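Local coordinates for protein putative sortase (Streptococcus pneumoniae, PDB 2W1K) that probably acts as a class C sortase transpeptidase that joins pilin subunits covalently into the pilus fibre of the pneumococcal surface, at residues K14-E19 with N138-V143; L29-R34 with V52-S57; A36-I41 with H93-P98; I74-Y79 with M89-V94; K167-L172 with N188-A193. All blocks are in the same frame, centred on the assembly; numbering follows the deposited sequence. Where two conformers were deposited one is given.

Interaction 1. Residues K14-E19 with N138-V143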
# COMPACT_ATOMS: atom_id res chain seq x y z
N LYS A 14 6.74 3.82 17.13
CA LYS A 14 7.57 3.79 18.32
C LYS A 14 7.67 2.37 18.77
O LYS A 14 8.67 1.99 19.38
CB LYS A 14 7.07 4.70 19.48
CG LYS A 14 6.37 3.99 20.68
CD LYS A 14 7.26 2.92 21.41
CE LYS A 14 7.86 3.33 22.82
NZ LYS A 14 9.00 2.40 23.29
N SER A 15 6.65 1.58 18.49
CA SER A 15 6.66 0.24 18.97
C SER A 15 7.66 -0.65 18.18
O SER A 15 8.18 -1.64 18.71
CB SER A 15 5.26 -0.33 18.90
OG SER A 15 5.02 -0.63 17.55
N MET A 16 7.96 -0.27 16.93
CA MET A 16 8.81 -1.10 16.08
C MET A 16 10.28 -1.05 16.47
O MET A 16 11.03 -0.23 15.96
CB MET A 16 8.67 -0.67 14.64
CG MET A 16 9.60 -1.40 13.76
SD MET A 16 8.73 -2.15 12.42
CE MET A 16 7.32 -3.12 12.97
N THR A 17 10.72 -1.91 17.36
CA THR A 17 12.14 -2.08 17.55
C THR A 17 12.88 -2.57 16.28
O THR A 17 12.25 -3.09 15.33
CB THR A 17 12.30 -3.11 18.66
OG1 THR A 17 12.03 -4.41 18.13
CG2 THR A 17 11.22 -2.82 19.71
N THR A 18 14.21 -2.47 16.29
CA THR A 18 15.06 -3.09 15.31
C THR A 18 14.80 -4.60 15.09
O THR A 18 14.72 -5.06 13.97
CB THR A 18 16.56 -2.80 15.64
OG1 THR A 18 16.86 -1.46 15.20
CG2 THR A 18 17.44 -3.65 14.83
N GLU A 19 14.57 -5.33 16.17
CA GLU A 19 14.28 -6.77 16.10
C GLU A 19 12.95 -7.03 15.44
O GLU A 19 12.90 -7.85 14.52
CB GLU A 19 14.33 -7.35 17.50
CG GLU A 19 14.24 -8.85 17.63
CD GLU A 19 14.18 -9.29 19.09
OE1 GLU A 19 13.10 -9.17 19.72
OE2 GLU A 19 15.23 -9.73 19.63
N ASN A 138 7.84 1.96 6.77
CA ASN A 138 7.82 0.54 7.20
C ASN A 138 8.26 0.46 8.63
O ASN A 138 8.52 -0.64 9.17
CB ASN A 138 8.73 -0.40 6.37
CG ASN A 138 10.21 0.03 6.30
OD1 ASN A 138 10.77 0.65 7.17
ND2 ASN A 138 10.82 -0.33 5.24
N GLY A 139 8.38 1.63 9.24
CA GLY A 139 8.85 1.66 10.64
C GLY A 139 10.15 2.36 10.86
O GLY A 139 10.21 3.35 11.62
N GLN A 140 11.19 1.86 10.21
CA GLN A 140 12.58 2.41 10.27
C GLN A 140 13.04 3.14 9.07
O GLN A 140 14.12 3.69 9.10
CB GLN A 140 13.60 1.25 10.42
CG GLN A 140 13.18 0.28 11.48
CD GLN A 140 13.65 0.61 12.86
OE1 GLN A 140 12.92 0.47 13.86
NE2 GLN A 140 14.89 0.99 12.96
N GLU A 141 12.28 3.07 7.98
CA GLU A 141 12.61 3.71 6.72
C GLU A 141 11.33 4.36 6.11
O GLU A 141 10.21 3.82 6.23
CB GLU A 141 13.04 2.65 5.72
CG GLU A 141 14.17 1.79 6.26
CD GLU A 141 14.53 0.66 5.32
OE1 GLU A 141 13.63 -0.22 5.15
OE2 GLU A 141 15.66 0.61 4.71
N ILE A 142 11.53 5.43 5.33
CA ILE A 142 10.47 5.98 4.57
C ILE A 142 10.83 5.77 3.14
O ILE A 142 11.94 6.14 2.69
CB ILE A 142 10.23 7.48 4.88
CG1 ILE A 142 9.55 7.69 6.24
CG2 ILE A 142 9.16 7.95 3.87
CD1 ILE A 142 9.73 9.20 6.91
N VAL A 143 9.94 5.16 2.36
CA VAL A 143 10.33 4.88 0.96
C VAL A 143 9.57 5.95 0.21
O VAL A 143 8.40 6.20 0.53
CB VAL A 143 9.84 3.51 0.50
CG1 VAL A 143 10.15 3.27 -0.95
CG2 VAL A 143 10.44 2.42 1.46
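An inverse gamma turn centred on M16, in the link between helix 5-15 and helix 18-34, meets the hairpin turn N138-Q140 between strands 133-137 and 141-153. M16 leads the contact. Its CG lies anti to the backbone N (chi1 175°), and the chain then bends so that SD sits 3.6 Å from N138 O and 4.2 Å from G139 CA. The Q140 side chain crosses that of M16 at a slant, its amide end near M16 O and the hydroxyl of T18. The turn is braced from within: N138 OD1 accepts from E141 N at 3.0 Å, and N138 ND2 donates to E141 OE1 at 2.8 Å, close to its own amide plane. Y21 of helix 18-34 also bonds E141 OE1, tying helix and turn together a little further along. T17 caps the helix with OG1 on M20 N. The result is a surface junction of an interhelix turn with a beta hairpin whose tip carries an Asx motif.

Interaction 2. Residues L29-R34 with V52-S57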
# COMPACT_ATOMS: atom_id res chain seq x y z
N LEU A 29 10.03 -10.73 2.87
CA LEU A 29 10.80 -11.40 1.79
C LEU A 29 10.20 -12.80 1.50
O LEU A 29 10.01 -13.10 0.35
CB LEU A 29 12.29 -11.63 2.20
CG LEU A 29 13.17 -12.14 1.08
CD1 LEU A 29 13.13 -11.22 -0.15
CD2 LEU A 29 14.63 -12.26 1.69
N ALA A 30 9.97 -13.62 2.57
CA ALA A 30 9.42 -14.97 2.49
C ALA A 30 8.11 -14.95 1.80
O ALA A 30 7.80 -15.80 0.92
CB ALA A 30 9.18 -15.60 3.90
N TYR A 31 7.27 -14.01 2.20
CA TYR A 31 6.01 -13.94 1.52
C TYR A 31 6.21 -13.65 0.01
O TYR A 31 5.50 -14.25 -0.85
CB TYR A 31 5.22 -12.80 2.12
CG TYR A 31 3.85 -12.55 1.43
CD1 TYR A 31 3.75 -11.67 0.34
CD2 TYR A 31 2.66 -13.11 1.95
CE1 TYR A 31 2.53 -11.40 -0.24
CE2 TYR A 31 1.41 -12.86 1.34
CZ TYR A 31 1.34 -12.00 0.26
OH TYR A 31 0.13 -11.67 -0.40
N ASN A 32 7.11 -12.70 -0.33
CA ASN A 32 7.27 -12.41 -1.76
C ASN A 32 7.76 -13.67 -2.52
O ASN A 32 7.38 -13.86 -3.66
CB ASN A 32 8.16 -11.15 -2.01
CG ASN A 32 7.43 -9.85 -1.68
OD1 ASN A 32 6.28 -9.90 -1.25
ND2 ASN A 32 8.06 -8.66 -1.92
N GLN A 33 8.58 -14.52 -1.87
CA GLN A 33 9.23 -15.66 -2.48
C GLN A 33 8.17 -16.68 -2.78
O GLN A 33 8.24 -17.28 -3.83
CB GLN A 33 10.31 -16.33 -1.60
CG GLN A 33 11.58 -15.41 -1.28
CD GLN A 33 12.71 -15.35 -2.37
OE1 GLN A 33 12.87 -14.29 -3.10
NE2 GLN A 33 13.52 -16.48 -2.50
N ARG A 34 7.15 -16.85 -1.90
CA ARG A 34 6.10 -17.85 -2.19
C ARG A 34 5.15 -17.53 -3.31
O ARG A 34 4.44 -18.45 -3.80
CB ARG A 34 5.21 -18.14 -0.98
CG ARG A 34 5.93 -18.46 0.26
CD ARG A 34 5.06 -18.90 1.41
NE ARG A 34 4.11 -17.91 1.95
CZ ARG A 34 4.40 -17.07 2.93
NH1 ARG A 34 5.64 -17.06 3.43
NH2 ARG A 34 3.48 -16.27 3.41
N VAL A 52 -6.82 -15.71 3.60
CA VAL A 52 -5.45 -15.33 3.48
C VAL A 52 -4.61 -15.64 4.70
O VAL A 52 -5.04 -15.46 5.82
CB VAL A 52 -5.29 -13.84 3.05
CG1 VAL A 52 -3.82 -13.56 2.70
CG2 VAL A 52 -6.14 -13.52 1.81
N ASN A 53 -3.40 -16.12 4.51
CA ASN A 53 -2.49 -16.21 5.65
C ASN A 53 -1.16 -15.69 5.23
O ASN A 53 -0.35 -16.40 4.64
CB ASN A 53 -2.35 -17.65 6.17
CG ASN A 53 -2.76 -18.73 5.12
OD1 ASN A 53 -3.80 -19.45 5.27
ND2 ASN A 53 -1.90 -18.87 4.05
N TYR A 54 -0.93 -14.41 5.49
CA TYR A 54 0.34 -13.81 5.15
C TYR A 54 1.48 -14.38 5.97
O TYR A 54 2.59 -14.45 5.46
CB TYR A 54 0.28 -12.30 5.38
CG TYR A 54 -0.41 -11.52 4.29
CD1 TYR A 54 -1.79 -11.51 4.22
CD2 TYR A 54 0.34 -10.73 3.36
CE1 TYR A 54 -2.45 -10.73 3.26
CE2 TYR A 54 -0.31 -9.97 2.42
CZ TYR A 54 -1.71 -9.97 2.35
OH TYR A 54 -2.38 -9.19 1.41
N GLN A 55 1.25 -14.75 7.22
CA GLN A 55 2.33 -15.22 8.13
C GLN A 55 3.46 -14.17 8.17
O GLN A 55 4.67 -14.49 8.07
CB GLN A 55 2.91 -16.59 7.70
CG GLN A 55 1.85 -17.59 7.50
CD GLN A 55 2.33 -19.02 7.27
OE1 GLN A 55 3.31 -19.26 6.55
NE2 GLN A 55 1.60 -20.01 7.85
N VAL A 56 3.10 -12.92 8.23
CA VAL A 56 4.13 -11.87 8.34
C VAL A 56 4.11 -11.43 9.86
O VAL A 56 5.14 -11.34 10.54
CB VAL A 56 3.85 -10.67 7.33
CG1 VAL A 56 4.59 -9.39 7.72
CG2 VAL A 56 4.02 -11.13 5.82
N SER A 57 2.91 -11.32 10.41
CA SER A 57 2.80 -10.94 11.84
C SER A 57 2.03 -12.04 12.62
O SER A 57 1.20 -12.74 12.01
CB SER A 57 1.98 -9.62 11.97
OG SER A 57 1.95 -9.29 13.37
O HOH W 1 5.87 -15.01 5.41
O HOH W 2 1.03 -16.63 2.06
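Helix residues 29-34 run beside the irregular segment 52-57, the backbones coming nearest at Y31 and Y54, whose CA atoms are 6.7 Å apart. The two tyrosine rings form a strongly offset, near-parallel pair, 6° between their planes and centroids 4.7 Å apart, though how closely they approach is doubtful in detail. Y31 CG stands anti to the backbone N (chi1 176°), which carries it away from that N; the ring meets Y54, and Y31 CB packs on V56 CG2. The hydroxyls bond the 93-98 segment: Y31 OH to D95 OD1 and G96 N, Y54 OH to H93 ND1. R34 grips backbone carbonyls of 53-55, directly and through waters. Its NH2 donates to Y54 O at 2.9 Å, a bent bond in the guanidinium plane but well above the plane of the carbonyl. NH2 also reaches water 2 at 2.8 Å, which passes the contact on to N53 O, while NH1 reaches water 1 at 2.9 Å, bonded in turn to Q55 O. Three in-plane partners thus fix the guanidinium, with Y31 CA over one face and Q55 OE1 over the other, both toward the rim. Such wrapping of a linker against a long N-terminal helix is consistent with the helical extension that class C sortases carry ahead of the catalytic domain.

Interaction 3. Residues A36-I41 with H93-P98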
# COMPACT_ATOMS: atom_id res chain seq x y z
N ALA A 36 5.68 -16.85 -6.56
CA ALA A 36 5.82 -17.70 -7.81
C ALA A 36 4.70 -18.84 -7.85
O ALA A 36 3.79 -18.85 -8.74
CB ALA A 36 7.29 -18.30 -8.03
N SER A 37 4.74 -19.74 -6.86
CA SER A 37 3.61 -20.67 -6.47
C SER A 37 2.09 -20.25 -6.59
O SER A 37 1.31 -21.01 -7.19
CB SER A 37 3.87 -21.25 -5.07
OG SER A 37 5.26 -21.34 -4.80
N GLN A 38 1.64 -19.13 -5.98
CA GLN A 38 0.22 -18.64 -6.16
C GLN A 38 -0.16 -18.26 -7.62
O GLN A 38 0.69 -18.33 -8.54
CB GLN A 38 -0.09 -17.43 -5.26
CG GLN A 38 -0.37 -17.79 -3.79
CD GLN A 38 -0.77 -16.53 -2.96
OE1 GLN A 38 -0.12 -16.20 -1.94
NE2 GLN A 38 -1.79 -15.79 -3.43
N ASN A 39 -1.43 -17.87 -7.83
CA ASN A 39 -1.84 -17.39 -9.17
C ASN A 39 -2.85 -16.23 -9.35
O ASN A 39 -2.47 -15.07 -9.64
CB ASN A 39 -2.11 -18.53 -10.17
CG ASN A 39 -1.08 -18.55 -11.30
OD1 ASN A 39 -0.91 -17.53 -12.00
ND2 ASN A 39 -0.37 -19.67 -11.46
N ARG A 40 -4.13 -16.54 -9.17
CA ARG A 40 -5.17 -15.53 -9.20
C ARG A 40 -5.06 -14.51 -8.03
O ARG A 40 -5.01 -14.83 -6.81
CB ARG A 40 -6.57 -16.18 -9.33
CG ARG A 40 -6.90 -16.66 -10.77
CD ARG A 40 -8.39 -17.02 -10.96
NE ARG A 40 -9.19 -15.79 -10.95
CZ ARG A 40 -9.97 -15.39 -9.95
NH1 ARG A 40 -10.62 -14.24 -10.05
NH2 ARG A 40 -10.12 -16.14 -8.85
N ILE A 41 -4.93 -13.27 -8.44
CA ILE A 41 -5.08 -12.16 -7.57
C ILE A 41 -6.61 -12.03 -7.44
O ILE A 41 -7.25 -12.22 -8.40
CB ILE A 41 -4.42 -10.94 -8.23
CG1 ILE A 41 -2.91 -11.14 -8.14
CG2 ILE A 41 -4.96 -9.64 -7.62
CD1 ILE A 41 -2.13 -10.50 -9.17
N HIS A 93 -3.19 -4.07 1.67
CA HIS A 93 -2.40 -4.68 0.63
C HIS A 93 -3.21 -5.82 0.01
O HIS A 93 -3.96 -6.53 0.72
CB HIS A 93 -1.08 -5.18 1.23
CG HIS A 93 -0.34 -6.08 0.31
ND1 HIS A 93 -0.55 -7.45 0.31
CD2 HIS A 93 0.57 -5.82 -0.67
CE1 HIS A 93 0.19 -7.99 -0.64
NE2 HIS A 93 0.87 -7.03 -1.25
N VAL A 94 -3.12 -5.95 -1.31
CA VAL A 94 -3.80 -7.01 -2.11
C VAL A 94 -3.00 -8.31 -2.18
O VAL A 94 -1.94 -8.40 -2.78
CB VAL A 94 -4.16 -6.45 -3.52
CG1 VAL A 94 -4.85 -7.54 -4.41
CG2 VAL A 94 -5.20 -5.23 -3.29
N ASP A 95 -3.50 -9.32 -1.48
CA ASP A 95 -2.88 -10.63 -1.47
C ASP A 95 -2.63 -11.12 -2.90
O ASP A 95 -3.53 -11.04 -3.77
CB ASP A 95 -3.76 -11.61 -0.73
CG ASP A 95 -3.10 -13.02 -0.57
OD1 ASP A 95 -1.99 -13.16 -0.02
OD2 ASP A 95 -3.67 -14.02 -1.05
N GLY A 96 -1.43 -11.67 -3.12
CA GLY A 96 -1.09 -12.31 -4.34
C GLY A 96 -0.24 -11.26 -5.12
O GLY A 96 0.25 -11.52 -6.22
N THR A 97 -0.12 -10.06 -4.58
CA THR A 97 0.91 -9.09 -5.11
C THR A 97 2.01 -8.95 -4.03
O THR A 97 1.75 -9.10 -2.83
CB THR A 97 0.35 -7.72 -5.49
OG1 THR A 97 0.00 -7.00 -4.29
CG2 THR A 97 -0.92 -7.94 -6.43
N PRO A 98 3.25 -8.69 -4.48
CA PRO A 98 4.31 -8.57 -3.51
C PRO A 98 4.07 -7.47 -2.48
O PRO A 98 3.43 -6.42 -2.73
CB PRO A 98 5.58 -8.34 -4.40
CG PRO A 98 4.99 -7.61 -5.68
CD PRO A 98 3.70 -8.48 -5.88
O HOH W 3 -0.93 -15.74 0.50
O HOH W 4 -0.06 -14.32 -7.33
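I41 and Q38, from the irregular segment after helix 18-34, lie against a type II beta turn, V94-T97, which follows strand 91-93. Apolar contacts centre on I41. Its CG2 touches V94 CG1 at 3.8 Å, its CD1 meets T97 CG2 at 3.9 Å, and its CG1 rests beside G96 O; the isoleucine crosses both side chains at about a right angle, and L161 also packs on it. G96 presents its CA to Q38 NE2; at its backbone angles (phi 101°) a side chain would be jammed against the preceding carbonyl O, which calls for glycine at this turn position. Polar contacts run mainly through water. Q38 extends beyond CG, which brings its amide across the carboxylate of D95, the two planes 32° apart. Water 3 donates to both Q38 OE1 at 2.6 Å and D95 OD1 at 2.8 Å, the latter oxygen being also bonded by Y31 OH. Water 4 donates to G96 O at 3.0 Å and only weakly to N39 O. The turn is closed by T97 N to V94 O at 3.1 Å, with weak additions from H93 NE2 to T97 O and P98 O. That same V94 O also accepts, in its carbonyl plane, from T97 OG1 at 2.8 Å.

Interaction 4. Residues I74-Y79 with M89-V94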
# COMPACT_ATOMS: atom_id res chain seq x y z
N ILE A 74 -3.67 12.55 2.33
CA ILE A 74 -3.94 11.18 2.73
C ILE A 74 -2.83 10.68 3.63
O ILE A 74 -1.64 10.74 3.22
CB ILE A 74 -3.98 10.32 1.48
CG1 ILE A 74 -5.19 10.75 0.62
CG2 ILE A 74 -4.09 8.75 1.86
CD1 ILE A 74 -5.25 10.00 -0.78
N MET A 75 -3.18 10.21 4.82
CA MET A 75 -2.20 9.60 5.71
C MET A 75 -2.89 8.42 6.42
O MET A 75 -3.67 8.65 7.31
CB MET A 75 -1.71 10.68 6.71
CG MET A 75 -0.65 10.22 7.72
SD MET A 75 -0.07 11.40 8.98
CE MET A 75 0.05 13.02 8.16
N GLU A 76 -2.59 7.15 6.04
CA GLU A 76 -3.40 6.02 6.52
C GLU A 76 -2.57 4.77 6.89
O GLU A 76 -1.55 4.47 6.25
CB GLU A 76 -4.35 5.60 5.38
CG GLU A 76 -5.44 6.53 4.98
CD GLU A 76 -6.50 6.71 6.10
OE1 GLU A 76 -6.70 5.80 6.95
OE2 GLU A 76 -7.12 7.79 6.16
N PRO A 77 -3.03 4.02 7.89
CA PRO A 77 -2.45 2.69 8.04
C PRO A 77 -2.67 1.78 6.86
O PRO A 77 -3.69 1.82 6.15
CB PRO A 77 -3.20 2.13 9.25
CG PRO A 77 -4.50 2.91 9.21
CD PRO A 77 -4.16 4.25 8.81
N VAL A 78 -1.70 0.91 6.63
CA VAL A 78 -1.93 -0.13 5.65
C VAL A 78 -2.03 -1.51 6.35
O VAL A 78 -1.07 -1.94 7.13
CB VAL A 78 -0.78 -0.16 4.57
CG1 VAL A 78 -1.01 -1.27 3.51
CG2 VAL A 78 -0.60 1.26 3.91
N TYR A 79 -3.12 -2.21 6.04
CA TYR A 79 -3.31 -3.59 6.56
C TYR A 79 -2.99 -4.65 5.52
O TYR A 79 -2.83 -4.39 4.35
CB TYR A 79 -4.73 -3.81 7.12
CG TYR A 79 -5.05 -2.92 8.32
CD1 TYR A 79 -4.71 -3.27 9.60
CD2 TYR A 79 -5.64 -1.69 8.11
CE1 TYR A 79 -4.95 -2.42 10.67
CE2 TYR A 79 -5.87 -0.86 9.14
CZ TYR A 79 -5.54 -1.23 10.40
OH TYR A 79 -5.89 -0.35 11.40
N MET A 89 -11.28 -0.09 7.76
CA MET A 89 -10.40 0.58 8.74
C MET A 89 -9.19 1.35 8.21
O MET A 89 -8.50 2.04 9.01
CB MET A 89 -9.99 -0.39 9.90
CG MET A 89 -9.44 -1.67 9.46
SD MET A 89 -9.69 -2.97 10.79
CE MET A 89 -9.08 -2.04 12.17
N GLY A 90 -8.94 1.31 6.91
CA GLY A 90 -7.72 1.90 6.36
C GLY A 90 -7.51 1.35 4.97
O GLY A 90 -8.51 1.05 4.23
N LEU A 91 -6.22 1.29 4.54
CA LEU A 91 -5.89 0.82 3.17
C LEU A 91 -5.47 -0.61 3.34
O LEU A 91 -5.17 -1.02 4.46
CB LEU A 91 -4.74 1.64 2.58
CG LEU A 91 -5.01 3.14 2.65
CD1 LEU A 91 -3.81 3.91 2.16
CD2 LEU A 91 -6.38 3.49 1.81
N ALA A 92 -5.44 -1.40 2.28
CA ALA A 92 -5.14 -2.87 2.49
C ALA A 92 -4.32 -3.39 1.35
O ALA A 92 -4.71 -3.22 0.19
CB ALA A 92 -6.39 -3.68 2.61
N HIS A 93 -3.19 -4.07 1.67
CA HIS A 93 -2.40 -4.68 0.63
C HIS A 93 -3.21 -5.82 0.01
O HIS A 93 -3.96 -6.53 0.72
CB HIS A 93 -1.08 -5.18 1.23
CG HIS A 93 -0.34 -6.08 0.31
ND1 HIS A 93 -0.55 -7.45 0.31
CD2 HIS A 93 0.57 -5.82 -0.67
CE1 HIS A 93 0.19 -7.99 -0.64
NE2 HIS A 93 0.87 -7.03 -1.25
N VAL A 94 -3.12 -5.95 -1.31
CA VAL A 94 -3.80 -7.01 -2.11
C VAL A 94 -3.00 -8.31 -2.18
O VAL A 94 -1.94 -8.40 -2.78
CB VAL A 94 -4.16 -6.45 -3.52
CG1 VAL A 94 -4.85 -7.54 -4.41
CG2 VAL A 94 -5.20 -5.23 -3.29
O HOH W 5 -7.88 4.79 9.37
O HOH W 6 -7.50 1.95 11.66
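Y79 and V78 pair with A92 and L91 in the parallel part of a beta-alpha-beta crossover, strand 74-80, helix 84-89 and strand 91-93. The tight part is the backbone: L91 N donates to P77 O, Y79 N to L91 O at 2.8 Å (177° at the hydrogen), and H93 N to Y79 O at 2.7 Å. On the V78-L91 face, L91 CG and CD1 press on E76 CB at 3.7 Å, while I110 and L67 pack against both V78 and L91. On the Y79-A92 side the tyrosine ring reaches back to M89. M89 SD lies 4.7 Å from the ring centroid in a Met-aromatic contact, M89 CG nears Y79 CE2 at 3.7 Å, and the CE methyl sits by Y79 OH; H86 is a further ring neighbour. The looser end is watery. Water 5 donates to E76 OE1 at 2.9 Å and to M89 O, and water 6 bonds Y79 OH near the ring plane at 2.8 Å and again donates to M89 O. The M89 carbonyl, just before G90, thus takes two water bonds, so solvent serves it, E76 OE1 and Y79 OH while backbone hydrogen bonds and apolar side chains close the interior.

Interaction 5. Residues K167-L172 with N188-A193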
# COMPACT_ATOMS: atom_id res chain seq x y z
N LYS A 167 10.64 -2.49 -13.35
CA LYS A 167 10.54 -1.42 -12.38
C LYS A 167 10.05 -1.90 -11.02
O LYS A 167 9.46 -2.95 -10.88
CB LYS A 167 9.55 -0.32 -12.91
CG LYS A 167 10.13 0.44 -14.14
CD LYS A 167 9.25 1.59 -14.54
CE LYS A 167 9.80 2.41 -15.74
NZ LYS A 167 11.11 3.18 -15.40
N ASN A 168 10.23 -1.04 -10.04
CA ASN A 168 9.73 -1.26 -8.72
C ASN A 168 8.54 -0.29 -8.54
O ASN A 168 8.74 0.93 -8.55
CB ASN A 168 10.84 -1.03 -7.67
CG ASN A 168 10.40 -1.41 -6.27
OD1 ASN A 168 9.68 -0.66 -5.59
ND2 ASN A 168 10.87 -2.57 -5.80
N ILE A 169 7.34 -0.85 -8.34
CA ILE A 169 6.11 -0.10 -8.47
C ILE A 169 5.22 -0.30 -7.28
O ILE A 169 5.22 -1.38 -6.70
CB ILE A 169 5.35 -0.59 -9.71
CG1 ILE A 169 6.25 -0.50 -10.97
CG2 ILE A 169 4.04 0.20 -9.90
CD1 ILE A 169 6.60 0.96 -11.53
N MET A 170 4.51 0.74 -6.89
CA MET A 170 3.40 0.59 -5.98
C MET A 170 2.16 1.03 -6.75
O MET A 170 2.18 2.16 -7.34
CB MET A 170 3.53 1.51 -4.76
CG MET A 170 2.36 1.33 -3.75
SD MET A 170 2.70 2.19 -2.22
CE MET A 170 3.61 0.89 -1.37
N THR A 171 1.15 0.14 -6.83
CA THR A 171 -0.06 0.49 -7.61
C THR A 171 -1.21 0.67 -6.62
O THR A 171 -1.42 -0.18 -5.71
CB THR A 171 -0.44 -0.57 -8.66
OG1 THR A 171 0.63 -0.67 -9.63
CG2 THR A 171 -1.84 -0.27 -9.37
N LEU A 172 -1.88 1.84 -6.69
CA LEU A 172 -3.08 2.14 -5.87
C LEU A 172 -4.34 1.72 -6.66
O LEU A 172 -4.49 2.06 -7.85
CB LEU A 172 -3.13 3.62 -5.55
CG LEU A 172 -2.30 4.08 -4.35
CD1 LEU A 172 -1.15 3.25 -3.77
CD2 LEU A 172 -2.10 5.55 -4.12
N ASN A 188 -0.27 4.10 -10.78
CA ASN A 188 1.07 3.52 -10.63
C ASN A 188 2.08 4.54 -10.17
O ASN A 188 2.10 5.70 -10.66
CB ASN A 188 1.51 2.81 -11.91
CG ASN A 188 0.41 1.85 -12.39
OD1 ASN A 188 -0.03 1.03 -11.62
ND2 ASN A 188 -0.14 2.08 -13.59
N PHE A 189 2.91 4.11 -9.23
CA PHE A 189 3.94 4.97 -8.70
C PHE A 189 5.29 4.24 -8.82
O PHE A 189 5.33 3.05 -8.54
CB PHE A 189 3.69 5.15 -7.20
CG PHE A 189 2.55 6.08 -6.86
CD1 PHE A 189 1.20 5.63 -6.93
CD2 PHE A 189 2.81 7.40 -6.46
CE1 PHE A 189 0.13 6.52 -6.60
CE2 PHE A 189 1.75 8.26 -6.11
CZ PHE A 189 0.42 7.81 -6.18
N GLU A 190 6.39 4.94 -9.17
CA GLU A 190 7.69 4.28 -9.25
C GLU A 190 8.51 4.71 -8.01
O GLU A 190 8.44 5.86 -7.55
CB GLU A 190 8.47 4.62 -10.55
CG GLU A 190 9.67 3.68 -10.71
CD GLU A 190 10.45 3.81 -12.09
OE1 GLU A 190 10.12 4.74 -12.81
OE2 GLU A 190 11.36 2.98 -12.40
N ARG A 191 9.27 3.77 -7.48
CA ARG A 191 10.06 4.01 -6.34
C ARG A 191 11.19 4.91 -6.67
O ARG A 191 11.90 4.67 -7.68
CB ARG A 191 10.64 2.72 -5.82
CG ARG A 191 11.57 3.00 -4.59
CD ARG A 191 12.07 1.55 -4.02
NE ARG A 191 10.97 0.76 -3.45
CZ ARG A 191 11.07 0.06 -2.30
NH1 ARG A 191 12.28 -0.08 -1.65
NH2 ARG A 191 10.02 -0.52 -1.80
N VAL A 192 11.39 5.89 -5.80
CA VAL A 192 12.51 6.82 -5.97
C VAL A 192 13.74 6.68 -5.00
O VAL A 192 14.91 6.78 -5.42
CB VAL A 192 11.88 8.31 -5.97
CG1 VAL A 192 12.81 9.31 -5.57
CG2 VAL A 192 11.26 8.59 -7.28
N ALA A 193 13.49 6.49 -3.72
CA ALA A 193 14.58 6.51 -2.77
C ALA A 193 13.99 5.89 -1.49
O ALA A 193 12.74 5.76 -1.35
CB ALA A 193 15.04 8.01 -2.49
O HOH W 7 12.24 1.19 -10.63
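K167 and E190 form a salt bridge where strand 168-176 begins: K167 NZ lies 3.0 Å from E190 OE2, on the syn side, somewhat out of the carboxylate plane, and makes a weaker bond to OE1. K167 crosses E190 at about a right angle, its CG and CD each 3.3 Å from E190 OE2, and the bend at chi4 (-67°) places NZ. Water 7 donates to OE2 at 2.7 Å and accepts from N168 N. T171 OG1 donates to N188 OD1 at 2.7 Å, the two side chains lying side by side; R107 binds both of these oxygens, and N188 ND2 bonds D149 and E151. N168 OD1 takes a weak bond from R191 NE at 2.9 Å, the amide and guanidinium planes 65° apart, while N168 ND2 turns to the carbonyls of L101 and G103. R191 also bonds Y145, and its NH1 makes a salt bridge to a bound MES, probably from the crystallisation liquor. M170 and F189 exchange two backbone bonds, M170 N to F189 O at 3.0 Å and F189 N to M170 O at 2.8 Å, and R191 N donates to N168 O. L172 CD2 touches F189 CE1 at 3.5 Å. Thus a salt bridge serves the exposed K167, R107, D149 and E151 take up the buried polar atoms of T171 and N188, and M170, F189 and L172 pack with L134.

Interaction 4 is the most deeply buried and interaction 1 the most exposed, with interactions 2, 3 and 5 between them. Interactions 4 and 5 belong to the same sheet, one parallel and mostly apolar, the other antiparallel and rich in charge; interaction 1 reaches that sheet at a hairpin turn, and V143 there packs on R191 of interaction 5. Interactions 1 and 2 both use helix 18-34, their centres about 18 Å apart. Interactions 2 and 3 are joined through the tyrosine hydroxyls; interactions 3 and 4 share H93 and V94 in sequence. Strand pairs rely on direct backbone hydrogen bonds, whereas interactions 2 and 3 lean on waters, 2 also on an arginine, and 1 on side-chain contact of M16 and Q140.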